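Local coordinates for DUF3299 domain-containing protein (Pseudomonas aeruginosa, PDB 4HSP), which is of unknown function but belongs to the DUF3299 family and is made with a signal sequence, which suggests that it is exported from the cytoplasm, at the interface of chains A and B and the interface of chains A and C. Numbering follows the deposited sequence. Chains: chain A/B/C, hypothetical protein.

Contact 1: the interface of chains A and B. Residues chain A 129-130; chain B 70-71.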
# COMPACT_ATOMS: atom_id res chain seq x y z
N GLU A 129 3.11 3.62 23.47
CA GLU A 129 2.65 2.28 23.81
C GLU A 129 3.21 1.26 22.78
O GLU A 129 3.36 0.07 23.09
CB GLU A 129 1.12 2.27 23.84
CG GLU A 129 0.51 1.28 24.80
CD GLU A 129 -0.99 1.48 24.93
OE1 GLU A 129 -1.40 2.56 25.41
OE2 GLU A 129 -1.75 0.58 24.50
N LEU A 130 3.55 1.76 21.59
CA LEU A 130 4.08 1.02 20.45
C LEU A 130 5.54 0.68 20.65
O LEU A 130 5.95 -0.42 20.26
CB LEU A 130 3.91 1.88 19.19
CG LEU A 130 3.73 1.17 17.85
CD1 LEU A 130 2.56 0.16 17.87
CD2 LEU A 130 3.46 2.19 16.77
N GLU B 70 -2.98 5.86 21.16
CA GLU B 70 -1.74 5.57 21.89
C GLU B 70 -1.16 4.21 21.44
O GLU B 70 0.07 4.06 21.34
CB GLU B 70 -2.00 5.59 23.41
CG GLU B 70 -2.22 6.97 24.02
CD GLU B 70 -3.60 7.61 23.91
OE1 GLU B 70 -4.51 7.02 23.28
OE2 GLU B 70 -3.77 8.71 24.47
N ALA B 71 -2.09 3.25 21.12
CA ALA B 71 -1.87 1.88 20.65
C ALA B 71 -1.48 1.79 19.13
O ALA B 71 -1.19 0.69 18.64
CB ALA B 71 -3.14 1.06 20.90

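Contact 2: the interface of chains A and C. Residues chain A 32, 36, 40, 86, 90-91; chain C 147-149.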
# COMPACT_ATOMS: atom_id res chain seq x y z
N LEU A 32 6.96 -13.66 21.42
CA LEU A 32 6.70 -12.23 21.62
C LEU A 32 5.24 -11.89 21.34
O LEU A 32 4.72 -10.93 21.90
CB LEU A 32 7.64 -11.36 20.76
CG LEU A 32 9.13 -11.44 21.12
CD1 LEU A 32 9.96 -10.67 20.16
CD2 LEU A 32 9.39 -10.92 22.48
N GLY A 36 2.63 -10.27 26.24
CA GLY A 36 1.90 -9.02 26.16
C GLY A 36 2.44 -7.97 25.21
O GLY A 36 3.50 -8.16 24.60
N SER A 40 6.77 -6.82 23.53
CA SER A 40 7.06 -6.69 22.09
C SER A 40 8.49 -6.19 21.83
O SER A 40 9.21 -6.80 21.03
CB SER A 40 6.07 -5.72 21.42
OG SER A 40 4.74 -6.02 21.77
N CYS A 86 7.32 -2.53 14.34
CA CYS A 86 6.27 -2.37 15.36
C CYS A 86 4.95 -2.92 14.90
O CYS A 86 4.09 -3.17 15.74
CB CYS A 86 6.12 -0.92 15.83
SG CYS A 86 7.67 -0.14 16.34
N PRO A 90 8.40 -7.35 15.44
CA PRO A 90 8.59 -6.60 16.70
C PRO A 90 9.33 -5.27 16.56
O PRO A 90 10.14 -5.11 15.65
CB PRO A 90 9.42 -7.56 17.56
CG PRO A 90 9.10 -8.91 17.05
CD PRO A 90 8.90 -8.73 15.56
N PRO A 91 9.09 -4.30 17.48
CA PRO A 91 9.84 -3.03 17.41
C PRO A 91 11.36 -3.21 17.48
O PRO A 91 11.84 -4.12 18.18
CB PRO A 91 9.37 -2.28 18.67
CG PRO A 91 8.12 -2.90 19.05
CD PRO A 91 8.16 -4.31 18.62
N TYR C 147 2.62 -12.16 13.35
CA TYR C 147 3.11 -11.42 14.50
C TYR C 147 2.05 -10.43 14.95
O TYR C 147 1.58 -9.63 14.14
CB TYR C 147 4.47 -10.72 14.24
CG TYR C 147 4.81 -9.70 15.31
CD1 TYR C 147 5.30 -10.10 16.55
CD2 TYR C 147 4.54 -8.35 15.12
CE1 TYR C 147 5.54 -9.18 17.57
CE2 TYR C 147 4.78 -7.42 16.12
CZ TYR C 147 5.29 -7.83 17.34
OH TYR C 147 5.56 -6.90 18.32
N GLU C 148 1.73 -10.45 16.27
CA GLU C 148 0.77 -9.56 16.94
C GLU C 148 1.50 -8.65 17.96
O GLU C 148 2.14 -9.13 18.90
CB GLU C 148 -0.36 -10.36 17.62
CG GLU C 148 -1.38 -10.98 16.66
CD GLU C 148 -1.96 -10.04 15.62
OE1 GLU C 148 -2.61 -9.04 16.01
OE2 GLU C 148 -1.75 -10.29 14.41
N GLY C 149 1.40 -7.34 17.72
CA GLY C 149 2.00 -6.30 18.55
C GLY C 149 1.36 -6.17 19.91
O GLY C 149 2.07 -6.10 20.92
O HOH W 1 4.72 -4.37 17.86

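Contact 1: the interface of chains A and B
A:Glu129 reaches B:Glu70 and B:Ala71 with a side chain that runs extended beyond CG (chi2 171°), while the neighbouring A:Leu130, with CG anti to the backbone N (chi1 -150°), brings its CD1 methyl towards the backbone O of B:Ala71. The straight chain of A:Glu129 passes across the B:Glu70–B:Ala71 segment, with its root at the carbonyl of B:Glu70 and its carboxylate by the two CB atoms. At the root, CB of A:Glu129 rests on the backbone carbonyl oxygen O of B:Glu70 at 3.2 Å, a close methylene-to-carbonyl contact. At the far end the two carboxylate oxygens divide between neighbouring residues: OE1 of A:Glu129 lies 3.7 Å from CB of B:Glu70, and OE2 of A:Glu129 lies 3.9 Å from the methyl CB of B:Ala71.

B:Glu70 is bent at its second torsion, which turns its carboxylate away from chain A. The two carboxylate planes are 17° apart but well separated, since OE1 of A:Glu129 is 5.8 Å from OE1 of B:Glu70. If both are ionised, the bend in B:Glu70 should limit the repulsion between them, while the methylene and methyl groups of the B segment face the carboxylate of A:Glu129. A:Leu130 adds a lighter touch on the other flank, its CD1 standing 3.9 Å from the backbone O of B:Ala71. The contacts that these four residues make with one another are van der Waals ones, and they hide a modest 144 Å² summed over both chains.

The interface is two-fold symmetric, so the 70-71 turn of chain A meets residues 129-130 of chain B in the same way; it may be a crystal-packing contact. Both segments are short connections between strands. A:Glu129 and A:Leu130 lie between strands 126-127 and 132-133, and B:Glu70 and B:Ala71 form the turn that joins the long strand 55-68 to strand 73-75.

Contact 2: the interface of chains A and C
C:Tyr147 packs one face of its ring over A:Pro90, whose backbone N lies 3.6 Å above the ring plane and toward the rim. With CG anti to the backbone N (chi1 166°), the tyrosine is thrown out from the chain C tail, and its ring lies slanted over the proline. CG of A:Pro90 meets CE1 of C:Tyr147 at 3.6 Å, and CA of A:Pro90 comes equally near CZ of C:Tyr147. The phenol OH is wedged between chain A groups, 3.4 Å from CB of A:Ser40. That same OH reaches a water in the ring plane at 2.7 Å, and the water in turn contacts the backbone O of A:Cys86, so the hydroxyl is tied to chain A indirectly.

Beside this packed core, A:Ser40 donates a hydrogen bond from OG to the backbone O of C:Gly149 at 2.8 Å, arriving in the carbonyl plane on a lone pair with a C=O...O angle of 143°. The contact slackens around the poorly ordered C:Glu148, which buries little, and around A:Leu32 and A:Gly36, which only skirt the tail.

C:Tyr147 to C:Gly149 are the last modelled residues of the C-terminal tail beyond strand 141-144. Chain A receives them between the end of helix 26-34 with its following loop and the irregular stretch between strand 77-80 and the 3-10 helix 94-96.

Contacts 1 and 2 have their C-alpha centres about 11 Å apart, and chain A takes part in both through different residues. Contact 1 uses short connections between strands on both partners, whereas contact 2 inserts a C-terminal tail among loops beside a helix. Each belongs to a separate two-fold symmetric interface, so a given chain offers adjoining surfaces to two neighbours. Repeating both kinds of pairing could account for the four copies in the deposited assembly. The patch of contact 2 includes a direct hydrogen bond and a water bridge, but the coordinates do not establish the oligomeric state in solution.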